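Local coordinates for glycerol-3-phosphate dehydrogenase [NAD(P)+] (Coxiella burnetii, PDB 3K96), which probably catalyses the NAD(P)H-dependent reduction of dihydroxyacetone phosphate to sn-glycerol 3-phosphate, the key precursor for phospholipid synthesis, at residues 223-228 against 343-348; 282-287 against 303-308; 286-291 against 332-337; 316-321 against 327-332. One frame throughout, in Å; residues are numbered along the deposited sequence. Where two conformers were deposited one is given.

Interaction 1: residues 223-228 against 343-348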
loop_
_atom_site.group_PDB
_atom_site.type_symbol
_atom_site.label_atom_id
_atom_site.label_comp_id
_atom_site.label_asym_id
_atom_site.label_seq_id
_atom_site.Cartn_x
_atom_site.Cartn_y
_atom_site.Cartn_z
ATOM N N THR A 223 -10.936 4.926 3.272
ATOM C CA THR A 223 -10.727 3.508 3.411
ATOM C C THR A 223 -11.292 3.002 4.743
ATOM O O THR A 223 -11.717 1.850 4.847
ATOM C CB THR A 223 -9.267 3.146 3.266
ATOM O OG1 THR A 223 -8.505 3.872 4.232
ATOM C CG2 THR A 223 -8.777 3.495 1.857
ATOM N N GLY A 224 -11.292 3.854 5.765
ATOM C CA GLY A 224 -11.873 3.476 7.037
ATOM C C GLY A 224 -13.369 3.216 6.874
ATOM O O GLY A 224 -13.920 2.252 7.441
ATOM N N ILE A 225 -14.031 4.081 6.102
ATOM C CA ILE A 225 -15.459 3.959 5.860
ATOM C C ILE A 225 -15.779 2.628 5.168
ATOM O O ILE A 225 -16.698 1.933 5.570
ATOM C CB ILE A 225 -16.001 5.142 5.026
ATOM C CG1 ILE A 225 -15.924 6.438 5.849
ATOM C CG2 ILE A 225 -17.448 4.888 4.625
ATOM C CD1 ILE A 225 -16.234 7.684 5.080
ATOM N N SER A 226 -15.013 2.286 4.137
ATOM C CA SER A 226 -15.173 1.017 3.418
ATOM C C SER A 226 -15.024 -0.163 4.390
ATOM O O SER A 226 -15.826 -1.105 4.369
ATOM C CB SER A 226 -14.145 0.928 2.292
ATOM O OG SER A 226 -14.294 -0.257 1.518
ATOM N N ASP A 227 -14.025 -0.109 5.265
ATOM C CA ASP A 227 -13.835 -1.173 6.235
ATOM C C ASP A 227 -14.995 -1.229 7.239
ATOM O O ASP A 227 -15.418 -2.309 7.649
ATOM C CB ASP A 227 -12.514 -1.030 6.967
ATOM C CG ASP A 227 -11.306 -1.392 6.101
ATOM O OD1 ASP A 227 -11.480 -1.952 4.988
ATOM O OD2 ASP A 227 -10.171 -1.123 6.560
ATOM N N GLY A 228 -15.493 -0.065 7.630
ATOM C CA GLY A 228 -16.603 0.023 8.549
ATOM C C GLY A 228 -17.824 -0.610 7.912
ATOM O O GLY A 228 -18.656 -1.194 8.587
ATOM N N GLN A 343 -23.788 4.335 0.061
ATOM C CA GLN A 343 -23.988 4.853 -1.275
ATOM C C GLN A 343 -22.713 5.542 -1.766
ATOM O O GLN A 343 -22.324 5.379 -2.917
ATOM C CB GLN A 343 -25.153 5.838 -1.306
ATOM C CG GLN A 343 -25.258 6.596 -2.622
ATOM C CD GLN A 343 -26.199 7.778 -2.536
ATOM O OE1 GLN A 343 -27.010 7.874 -1.619
ATOM N NE2 GLN A 343 -26.081 8.694 -3.485
ATOM N N ALA A 344 -22.058 6.300 -0.889
ATOM C CA ALA A 344 -20.847 7.035 -1.275
ATOM C C ALA A 344 -19.707 6.120 -1.762
ATOM O O ALA A 344 -19.054 6.395 -2.775
ATOM C CB ALA A 344 -20.353 7.932 -0.112
ATOM N N VAL A 345 -19.460 5.047 -1.033
ATOM C CA VAL A 345 -18.369 4.159 -1.400
ATOM C C VAL A 345 -18.743 3.365 -2.630
ATOM O O VAL A 345 -17.873 3.046 -3.453
ATOM C CB VAL A 345 -17.932 3.254 -0.252
ATOM C CG1 VAL A 345 -16.844 2.288 -0.722
ATOM C CG2 VAL A 345 -17.413 4.114 0.951
ATOM N N GLN A 346 -20.023 3.023 -2.774
ATOM C CA GLN A 346 -20.446 2.267 -3.959
ATOM C C GLN A 346 -20.388 3.136 -5.223
ATOM O O GLN A 346 -20.209 2.615 -6.327
ATOM C CB GLN A 346 -21.810 1.600 -3.755
ATOM C CG GLN A 346 -21.743 0.420 -2.779
ATOM C CD GLN A 346 -23.055 -0.321 -2.634
ATOM O OE1 GLN A 346 -23.126 -1.331 -1.942
ATOM N NE2 GLN A 346 -24.098 0.171 -3.289
ATOM N N GLU A 347 -20.563 4.450 -5.075
ATOM C CA GLU A 347 -20.393 5.358 -6.221
ATOM C C GLU A 347 -18.904 5.408 -6.586
ATOM O O GLU A 347 -18.563 5.451 -7.754
ATOM C CB GLU A 347 -20.920 6.775 -5.935
ATOM C CG GLU A 347 -22.448 6.873 -5.881
ATOM C CD GLU A 347 -22.960 8.245 -5.407
ATOM O OE1 GLU A 347 -22.152 9.182 -5.213
ATOM O OE2 GLU A 347 -24.186 8.380 -5.212
ATOM N N LEU A 348 -18.023 5.398 -5.591
ATOM C CA LEU A 348 -16.575 5.428 -5.860
ATOM C C LEU A 348 -16.074 4.150 -6.528
ATOM O O LEU A 348 -15.281 4.209 -7.474
ATOM C CB LEU A 348 -15.771 5.637 -4.579
ATOM C CG LEU A 348 -15.814 7.030 -3.961
ATOM C CD1 LEU A 348 -15.031 7.039 -2.656
ATOM C CD2 LEU A 348 -15.261 8.040 -4.964
#

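Interaction 2: residues 282-287 against 303-308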
loop_
_atom_site.group_PDB
_atom_site.type_symbol
_atom_site.label_atom_id
_atom_site.label_comp_id
_atom_site.label_asym_id
_atom_site.label_seq_id
_atom_site.Cartn_x
_atom_site.Cartn_y
_atom_site.Cartn_z
ATOM N N ARG A 282 -8.457 6.775 10.479
ATOM C CA ARG A 282 -9.035 5.536 10.005
ATOM C C ARG A 282 -10.140 5.033 10.977
ATOM O O ARG A 282 -11.176 4.529 10.549
ATOM C CB ARG A 282 -7.929 4.497 9.811
ATOM C CG ARG A 282 -8.458 3.126 9.485
ATOM C CD ARG A 282 -7.333 2.127 9.152
ATOM N NE ARG A 282 -7.834 0.803 9.426
ATOM C CZ ARG A 282 -8.696 0.174 8.656
ATOM N NH1 ARG A 282 -9.130 0.758 7.537
ATOM N NH2 ARG A 282 -9.131 -1.033 9.007
ATOM N N ARG A 283 -9.931 5.196 12.277
ATOM C CA ARG A 283 -10.924 4.730 13.244
ATOM C C ARG A 283 -12.178 5.607 13.153
ATOM O O ARG A 283 -13.307 5.116 13.298
ATOM C CB ARG A 283 -10.356 4.666 14.647
ATOM C CG ARG A 283 -9.172 3.676 14.765
ATOM C CD ARG A 283 -8.937 3.182 16.224
ATOM N NE ARG A 283 -8.783 4.265 17.187
ATOM C CZ ARG A 283 -7.624 4.840 17.492
ATOM N NH1 ARG A 283 -6.497 4.441 16.903
ATOM N NH2 ARG A 283 -7.585 5.820 18.380
ATOM N N PHE A 284 -11.963 6.894 12.877
ATOM C CA PHE A 284 -13.060 7.796 12.650
ATOM C C PHE A 284 -13.851 7.280 11.445
ATOM O O PHE A 284 -15.056 7.176 11.509
ATOM C CB PHE A 284 -12.567 9.230 12.386
ATOM C CG PHE A 284 -13.650 10.181 11.906
ATOM C CD1 PHE A 284 -14.591 10.697 12.786
ATOM C CD2 PHE A 284 -13.703 10.583 10.583
ATOM C CE1 PHE A 284 -15.571 11.591 12.339
ATOM C CE2 PHE A 284 -14.682 11.462 10.135
ATOM C CZ PHE A 284 -15.602 11.974 11.021
ATOM N N GLY A 285 -13.170 6.988 10.346
ATOM C CA GLY A 285 -13.842 6.451 9.162
ATOM C C GLY A 285 -14.599 5.162 9.454
ATOM O O GLY A 285 -15.712 4.965 8.974
ATOM N N LEU A 286 -13.983 4.275 10.220
ATOM C CA LEU A 286 -14.603 3.001 10.599
ATOM C C LEU A 286 -15.934 3.277 11.264
ATOM O O LEU A 286 -16.947 2.653 10.936
ATOM C CB LEU A 286 -13.703 2.204 11.549
ATOM C CG LEU A 286 -12.603 1.344 10.929
ATOM C CD1 LEU A 286 -11.534 0.991 11.969
ATOM C CD2 LEU A 286 -13.202 0.072 10.339
ATOM N N ALA A 287 -15.922 4.214 12.197
ATOM C CA ALA A 287 -17.130 4.585 12.904
ATOM C C ALA A 287 -18.209 5.089 11.916
ATOM O O ALA A 287 -19.351 4.665 11.984
ATOM C CB ALA A 287 -16.833 5.619 13.973
ATOM N N GLN A 303 -9.590 13.178 21.642
ATOM C CA GLN A 303 -8.682 14.179 21.069
ATOM C C GLN A 303 -8.981 14.473 19.597
ATOM O O GLN A 303 -9.345 13.592 18.824
ATOM C CB GLN A 303 -7.217 13.779 21.254
ATOM C CG GLN A 303 -6.746 12.622 20.408
ATOM C CD GLN A 303 -5.246 12.344 20.582
ATOM O OE1 GLN A 303 -4.634 11.607 19.797
ATOM N NE2 GLN A 303 -4.652 12.947 21.602
ATOM N N ALA A 304 -8.837 15.745 19.249
ATOM C CA ALA A 304 -9.060 16.260 17.906
ATOM C C ALA A 304 -8.331 15.447 16.855
ATOM O O ALA A 304 -7.203 14.998 17.086
ATOM C CB ALA A 304 -8.574 17.704 17.839
ATOM N N ILE A 305 -8.978 15.237 15.715
ATOM C CA ILE A 305 -8.322 14.556 14.607
ATOM C C ILE A 305 -8.149 15.572 13.487
ATOM O O ILE A 305 -8.780 16.616 13.486
ATOM C CB ILE A 305 -9.040 13.272 14.110
ATOM C CG1 ILE A 305 -10.413 13.577 13.519
ATOM C CG2 ILE A 305 -9.135 12.235 15.224
ATOM C CD1 ILE A 305 -11.038 12.329 12.864
ATOM N N GLU A 306 -7.283 15.278 12.540
ATOM C CA GLU A 306 -7.011 16.240 11.484
ATOM C C GLU A 306 -7.687 15.973 10.178
ATOM O O GLU A 306 -7.802 16.872 9.370
ATOM C CB GLU A 306 -5.522 16.291 11.206
ATOM C CG GLU A 306 -4.741 17.188 12.079
ATOM C CD GLU A 306 -3.273 16.947 11.865
ATOM O OE1 GLU A 306 -2.847 15.824 12.204
ATOM O OE2 GLU A 306 -2.559 17.849 11.364
ATOM N N GLY A 307 -8.153 14.749 9.969
ATOM C CA GLY A 307 -8.732 14.372 8.684
ATOM C C GLY A 307 -9.874 15.214 8.172
ATOM O O GLY A 307 -9.961 15.461 6.966
ATOM N N LEU A 308 -10.777 15.624 9.053
ATOM C CA LEU A 308 -11.919 16.452 8.611
ATOM C C LEU A 308 -11.397 17.821 8.135
ATOM O O LEU A 308 -11.766 18.301 7.076
ATOM C CB LEU A 308 -12.983 16.637 9.699
ATOM C CG LEU A 308 -13.756 15.404 10.160
ATOM C CD1 LEU A 308 -12.849 14.508 10.971
ATOM C CD2 LEU A 308 -14.933 15.830 11.005
#

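Interaction 3: residues 286-291 against 332-337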
loop_
_atom_site.group_PDB
_atom_site.type_symbol
_atom_site.label_atom_id
_atom_site.label_comp_id
_atom_site.label_asym_id
_atom_site.label_seq_id
_atom_site.Cartn_x
_atom_site.Cartn_y
_atom_site.Cartn_z
ATOM N N LEU A 286 -13.983 4.275 10.220
ATOM C CA LEU A 286 -14.603 3.001 10.599
ATOM C C LEU A 286 -15.934 3.277 11.264
ATOM O O LEU A 286 -16.947 2.653 10.936
ATOM C CB LEU A 286 -13.703 2.204 11.549
ATOM C CG LEU A 286 -12.603 1.344 10.929
ATOM C CD1 LEU A 286 -11.534 0.991 11.969
ATOM C CD2 LEU A 286 -13.202 0.072 10.339
ATOM N N ALA A 287 -15.922 4.214 12.197
ATOM C CA ALA A 287 -17.130 4.585 12.904
ATOM C C ALA A 287 -18.209 5.089 11.916
ATOM O O ALA A 287 -19.351 4.665 11.984
ATOM C CB ALA A 287 -16.833 5.619 13.973
ATOM N N LEU A 288 -17.829 5.957 10.983
ATOM C CA LEU A 288 -18.794 6.471 10.013
ATOM C C LEU A 288 -19.378 5.346 9.190
ATOM O O LEU A 288 -20.563 5.352 8.902
ATOM C CB LEU A 288 -18.163 7.486 9.062
ATOM C CG LEU A 288 -17.667 8.803 9.640
ATOM C CD1 LEU A 288 -17.182 9.717 8.502
ATOM C CD2 LEU A 288 -18.769 9.456 10.396
ATOM N N GLY A 289 -18.527 4.412 8.776
ATOM C CA GLY A 289 -18.970 3.281 7.985
ATOM C C GLY A 289 -19.929 2.375 8.732
ATOM O O GLY A 289 -20.814 1.749 8.130
ATOM N N GLU A 290 -19.760 2.301 10.042
ATOM C CA GLU A 290 -20.624 1.488 10.875
ATOM C C GLU A 290 -21.956 2.165 11.132
ATOM O O GLU A 290 -22.875 1.534 11.674
ATOM C CB GLU A 290 -19.911 1.124 12.186
ATOM C CG GLU A 290 -18.736 0.197 11.924
ATOM C CD GLU A 290 -17.792 -0.029 13.099
ATOM O OE1 GLU A 290 -16.819 -0.800 12.900
ATOM O OE2 GLU A 290 -17.995 0.543 14.186
ATOM N N GLY A 291 -22.071 3.439 10.743
ATOM C CA GLY A 291 -23.316 4.201 10.930
ATOM C C GLY A 291 -23.285 5.305 11.985
ATOM O O GLY A 291 -24.281 5.977 12.203
ATOM N N HIS A 332 -15.938 14.736 1.596
ATOM C CA HIS A 332 -16.517 16.038 1.916
ATOM C C HIS A 332 -18.055 15.973 1.923
ATOM O O HIS A 332 -18.696 16.573 2.790
ATOM C CB HIS A 332 -16.032 17.110 0.915
ATOM C CG HIS A 332 -16.285 18.513 1.368
ATOM N ND1 HIS A 332 -17.422 19.217 1.029
ATOM C CD2 HIS A 332 -15.554 19.333 2.168
ATOM C CE1 HIS A 332 -17.367 20.419 1.583
ATOM N NE2 HIS A 332 -16.254 20.509 2.294
ATOM N N ARG A 333 -18.636 15.260 0.945
ATOM C CA ARG A 333 -20.089 15.109 0.849
ATOM C C ARG A 333 -20.629 14.332 2.050
ATOM O O ARG A 333 -21.686 14.649 2.588
ATOM C CB ARG A 333 -20.490 14.381 -0.446
ATOM C CG ARG A 333 -20.112 15.070 -1.754
ATOM C CD ARG A 333 -20.516 14.193 -2.973
ATOM N NE ARG A 333 -21.963 14.114 -3.117
ATOM C CZ ARG A 333 -22.624 13.206 -3.838
ATOM N NH1 ARG A 333 -21.997 12.205 -4.480
ATOM N NH2 ARG A 333 -23.937 13.277 -3.864
ATOM N N ILE A 334 -19.891 13.315 2.474
ATOM C CA ILE A 334 -20.295 12.515 3.608
ATOM C C ILE A 334 -20.338 13.387 4.858
ATOM O O ILE A 334 -21.254 13.293 5.672
ATOM C CB ILE A 334 -19.342 11.319 3.784
ATOM C CG1 ILE A 334 -19.598 10.307 2.668
ATOM C CG2 ILE A 334 -19.548 10.643 5.128
ATOM C CD1 ILE A 334 -18.601 9.172 2.610
ATOM N N LEU A 335 -19.355 14.268 4.993
ATOM C CA LEU A 335 -19.266 15.130 6.171
ATOM C C LEU A 335 -20.237 16.299 6.182
ATOM O O LEU A 335 -20.808 16.634 7.223
ATOM C CB LEU A 335 -17.846 15.735 6.268
ATOM C CG LEU A 335 -16.639 14.821 6.471
ATOM C CD1 LEU A 335 -15.328 15.626 6.567
ATOM C CD2 LEU A 335 -16.817 13.992 7.719
ATOM N N HIS A 336 -20.422 16.929 5.027
ATOM C CA HIS A 336 -21.210 18.154 4.968
ATOM C C HIS A 336 -22.526 18.098 4.196
ATOM O O HIS A 336 -23.318 19.016 4.308
ATOM C CB HIS A 336 -20.334 19.282 4.390
ATOM C CG HIS A 336 -19.029 19.458 5.105
ATOM N ND1 HIS A 336 -18.940 20.006 6.364
ATOM C CD2 HIS A 336 -17.755 19.171 4.730
ATOM C CE1 HIS A 336 -17.670 20.036 6.744
ATOM N NE2 HIS A 336 -16.932 19.528 5.772
ATOM N N GLU A 337 -22.793 17.031 3.452
ATOM C CA GLU A 337 -24.041 16.966 2.664
ATOM C C GLU A 337 -24.899 15.769 3.031
ATOM O O GLU A 337 -25.787 15.379 2.280
ATOM C CB GLU A 337 -23.724 16.952 1.177
ATOM C CG GLU A 337 -22.930 18.179 0.744
ATOM C CD GLU A 337 -22.645 18.202 -0.737
ATOM O OE1 GLU A 337 -23.236 17.396 -1.504
ATOM O OE2 GLU A 337 -21.817 19.032 -1.132
#

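Interaction 4: residues 316-321 against 327-332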
loop_
_atom_site.group_PDB
_atom_site.type_symbol
_atom_site.label_atom_id
_atom_site.label_comp_id
_atom_site.label_asym_id
_atom_site.label_seq_id
_atom_site.Cartn_x
_atom_site.Cartn_y
_atom_site.Cartn_z
ATOM N N ALA A 316 -11.320 22.687 -0.779
ATOM C CA ALA A 316 -11.338 24.078 -1.213
ATOM C C ALA A 316 -10.232 24.335 -2.232
ATOM O O ALA A 316 -10.443 25.029 -3.216
ATOM C CB ALA A 316 -11.212 25.043 -0.008
ATOM N N LEU A 317 -9.053 23.764 -2.005
ATOM C CA LEU A 317 -7.936 23.959 -2.918
ATOM C C LEU A 317 -8.226 23.295 -4.265
ATOM O O LEU A 317 -7.971 23.877 -5.313
ATOM C CB LEU A 317 -6.640 23.400 -2.330
ATOM C CG LEU A 317 -5.396 23.641 -3.163
ATOM C CD1 LEU A 317 -5.019 25.125 -3.094
ATOM C CD2 LEU A 317 -4.247 22.777 -2.687
ATOM N N ALA A 318 -8.752 22.081 -4.234
ATOM C CA ALA A 318 -9.081 21.362 -5.468
ATOM C C ALA A 318 -10.079 22.160 -6.291
ATOM O O ALA A 318 -9.954 22.283 -7.511
ATOM C CB ALA A 318 -9.631 19.982 -5.154
ATOM N N GLN A 319 -11.080 22.719 -5.634
ATOM C CA GLN A 319 -12.045 23.502 -6.368
ATOM C C GLN A 319 -11.487 24.815 -6.886
ATOM O O GLN A 319 -11.855 25.233 -7.970
ATOM C CB GLN A 319 -13.291 23.736 -5.556
ATOM C CG GLN A 319 -14.135 22.493 -5.481
ATOM C CD GLN A 319 -15.563 22.814 -5.142
ATOM O OE1 GLN A 319 -15.847 23.748 -4.377
ATOM N NE2 GLN A 319 -16.482 22.053 -5.716
ATOM N N LYS A 320 -10.586 25.457 -6.140
ATOM C CA LYS A 320 -10.018 26.711 -6.610
ATOM C C LYS A 320 -9.279 26.505 -7.921
ATOM O O LYS A 320 -9.380 27.316 -8.832
ATOM C CB LYS A 320 -9.046 27.301 -5.602
ATOM C CG LYS A 320 -8.528 28.684 -6.019
ATOM C CD LYS A 320 -7.366 29.159 -5.137
ATOM C CE LYS A 320 -7.763 29.284 -3.675
ATOM N NZ LYS A 320 -6.599 29.652 -2.815
ATOM N N HIS A 321 -8.560 25.399 -8.022
ATOM C CA HIS A 321 -7.761 25.108 -9.195
ATOM C C HIS A 321 -8.379 24.068 -10.142
ATOM O O HIS A 321 -7.692 23.518 -11.002
ATOM C CB HIS A 321 -6.390 24.641 -8.725
ATOM C CG HIS A 321 -5.667 25.649 -7.885
ATOM N ND1 HIS A 321 -4.925 26.675 -8.431
ATOM C CD2 HIS A 321 -5.565 25.787 -6.543
ATOM C CE1 HIS A 321 -4.398 27.401 -7.461
ATOM N NE2 HIS A 321 -4.767 26.883 -6.304
ATOM N N LEU A 327 -12.260 10.844 -4.430
ATOM C CA LEU A 327 -12.366 10.361 -3.055
ATOM C C LEU A 327 -12.525 11.519 -2.076
ATOM O O LEU A 327 -13.386 11.472 -1.193
ATOM C CB LEU A 327 -11.217 9.441 -2.621
ATOM C CG LEU A 327 -11.334 7.987 -3.106
ATOM C CD1 LEU A 327 -11.263 7.892 -4.624
ATOM C CD2 LEU A 327 -10.276 7.094 -2.452
ATOM N N THR A 328 -11.711 12.554 -2.246
ATOM C CA THR A 328 -11.754 13.722 -1.358
ATOM C C THR A 328 -13.115 14.393 -1.420
ATOM O O THR A 328 -13.652 14.796 -0.406
ATOM C CB THR A 328 -10.681 14.739 -1.755
ATOM O OG1 THR A 328 -9.393 14.110 -1.653
ATOM C CG2 THR A 328 -10.767 15.979 -0.880
ATOM N N PHE A 329 -13.677 14.489 -2.619
ATOM C CA PHE A 329 -14.978 15.108 -2.769
ATOM C C PHE A 329 -16.084 14.292 -2.122
ATOM O O PHE A 329 -16.985 14.870 -1.520
ATOM C CB PHE A 329 -15.283 15.401 -4.233
ATOM C CG PHE A 329 -14.598 16.623 -4.740
ATOM C CD1 PHE A 329 -15.314 17.616 -5.396
ATOM C CD2 PHE A 329 -13.234 16.828 -4.497
ATOM C CE1 PHE A 329 -14.668 18.775 -5.847
ATOM C CE2 PHE A 329 -12.597 17.963 -4.941
ATOM C CZ PHE A 329 -13.313 18.944 -5.620
ATOM N N GLN A 330 -16.029 12.966 -2.242
ATOM C CA GLN A 330 -17.043 12.114 -1.609
ATOM C C GLN A 330 -16.947 12.224 -0.097
ATOM O O GLN A 330 -17.961 12.332 0.582
ATOM C CB GLN A 330 -16.902 10.657 -2.026
ATOM C CG GLN A 330 -17.378 10.347 -3.423
ATOM C CD GLN A 330 -18.892 10.394 -3.561
ATOM O OE1 GLN A 330 -19.537 11.377 -3.201
ATOM N NE2 GLN A 330 -19.463 9.320 -4.103
ATOM N N VAL A 331 -15.734 12.205 0.439
ATOM C CA VAL A 331 -15.583 12.338 1.899
ATOM C C VAL A 331 -16.211 13.669 2.342
ATOM O O VAL A 331 -16.969 13.721 3.319
ATOM C CB VAL A 331 -14.127 12.210 2.381
ATOM C CG1 VAL A 331 -14.019 12.534 3.882
ATOM C CG2 VAL A 331 -13.608 10.808 2.104
ATOM N N HIS A 332 -15.938 14.736 1.596
ATOM C CA HIS A 332 -16.517 16.038 1.916
ATOM C C HIS A 332 -18.055 15.973 1.923
ATOM O O HIS A 332 -18.696 16.573 2.790
ATOM C CB HIS A 332 -16.032 17.110 0.915
ATOM C CG HIS A 332 -16.285 18.513 1.368
ATOM N ND1 HIS A 332 -17.422 19.217 1.029
ATOM C CD2 HIS A 332 -15.554 19.333 2.168
ATOM C CE1 HIS A 332 -17.367 20.419 1.583
ATOM N NE2 HIS A 332 -16.254 20.509 2.294
#

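Interaction 1: residues 223-228 against 343-348
Val345 reaches from helix 341-349 toward helix 206-228 and divides at CB, its two methyl groups meeting different residues. Val345 CG2 lies 3.8 Å from Ile225 CG2, a methyl-to-methyl contact between side chains that approach at a slant. The other branch, Val345 CG1, is set anti to the backbone N (chi1 177°) and comes to 4.2 Å from Ser226 OG, a loose van der Waals approach. The same valine also packs on Leu229 and Leu231 of the loop that follows helix 206-228, while Ile225 continues the apolar patch onto Ile334 and Leu288 of two further helices. Within helix 341-349, residues on either side of Val345 in sequence are joined by a polar bond: Gln343 NE2 donates to Glu347 OE2 at 2.6 Å and nearly straight, 172° at the hydrogen. The carboxylate receives this bond on its syn side, and the donor stands 31° out of the carboxylate plane. On another side of the helix, Gln346 OE1 is hydrogen-bonded to Arg197 of the second subunit. With no hydrogen bond crossing between 223-228 and 343-348, the two helices meet here by van der Waals packing, mostly of apolar groups, which gives the contact little directional specificity.

Interaction 2: residues 282-287 against 303-308
Phe284 presents one ring face to Leu308, whose CD1 methyl stands 3.9 Å from the ring centroid and 22° off the normal, a CH-pi contact. Leu308 CD1 sits off-centre, toward the rim, and is 3.7 Å from Phe284 CE2. The leucine's other methyl, Leu308 CD2, comes to 3.9 Å from Phe284 CZ. Ile305 approaches nearer the root of the same side chain: its CD1 lies 3.5 Å from Phe284 CB and comes obliquely to the start of the ring, so the two residues divide the phenylalanine between its stem and its far end. Phe284 reaches both because its CG is anti to the backbone N (chi1 170°). The contact belongs to the all-helical C-terminal part of this dehydrogenase, where helix 280-290 packs against the entry to helix 307-320. Asn281, predicted to bind sn-glycerol 3-phosphate, accepts a hydrogen bond at OD1 from Gly307 N, and Ile305 touches both Asn281 and Arg280. Glu306, a predicted NADPH-binding residue, lies between the two apolar residues in sequence and receives a hydrogen bond at OE2 from Ser109 N. Ala297, Gln298 and Ile301 of helix 294-301 add to the packing round Phe284, as does Ile221 of helix 206-228.

Interaction 3: residues 286-291 against 332-337
Leu288 extends from helix 280-290 with CG anti to its carbonyl carbon (chi1 -65°) and CD1 anti to CA (chi2 -175°), which carries the CD1 methyl toward helix 326-336. There it meets two side chains. Ile334 offers its CG2 branch, 4.2 Å from Leu288 CD1, and Leu335 brings in its CD2 methyl, 4.4 Å from Leu288 CD1. These are long, light contacts between methyl groups, with no hydrogen bond across the pair of segments. Another helix adds to the packing, as Leu335 also rests on Leu308 of helix 307-320.

Polar groups lie on other sides of helix 326-336. In one of its two conformers, the guanidinium of Arg333 meets Glu337 OE1 at its edge and in its plane, but the salt bridge is long, with 3.9 Å between Arg333 NE and Glu337 OE1. His336 CD2 lies 3.2 Å above the ring plane of His332, displaced toward the rim, and His336 NE2 is hydrogen-bonded to Asp312.

Just beyond Leu288, helix 280-290 ends. Glu290 N still makes a regular helical bond to Leu286 O, whereas Gly291 takes a positive phi of 109°, where a CB would collide with the preceding carbonyl oxygen. With this turn of the backbone, and with Gly291 N reaching back to Leu288 O at 3.1 Å as one of its bonds, the helix closes in a Schellman motif, within the all-helical C-terminal region.

Interaction 4: residues 316-321 against 327-332
The ring of Phe329 receives the methyl of Ala318 at its edge, close to the ring plane, with Ala318 CB 3.6 Å from Phe329 CE2. Gln319 comes in obliquely at the far end of the ring: its CG is 3.6 Å from Phe329 CZ, and its NE2 lies 3.7 Å from Phe329 CE1. The amide plane is turned 67° from that of the ring, and no hydrogen bond forms across the contact. Gln319 reaches the ring because CG is anti to the carbonyl carbon (chi1 -75°) and the chain beyond it is extended, so the aliphatic part of a residue that is itself exposed lies against the phenylalanine. His315, one helical turn before Gln319, meets the Phe329 ring with the planes about 60° apart and stacks on the ring of His332. Glu246 of helix 233-253 accepts hydrogen bonds from Leu327 N and Thr328 OG1 in the opening turn of helix 326-336. The pattern is a helix-loop-helix: helices 307-320 and 326-336 are consecutive in the chain, and Phe329, whose ring lies between them, is one of several side chains that pack the two together, away from the predicted substrate and cofactor sites.

Overall arrangement
All four contacts lie in the helical C-terminal region, and interactions 2, 3 and 4 are nested within the stretch of chain closed by interaction 1. Interactions 1 and 3 are buried, their centres about 9 Å apart, and rest on aliphatic methyl groups; interactions 2 and 4 are partly buried, and each is built round a phenylalanine. Helix 280-290 serves both 2 and 3, helix 307-320 both 2 and 4, and helix 326-336 both 3 and 4. Interaction 2 adjoins the predicted substrate and cofactor residues, whereas 4, with the exposed Gln319 at its border, is plain helix packing away from them. Packing of Ile225 on Gly285 links interactions 1 and 2; Ala344 on Ile334 joins 1 to 3.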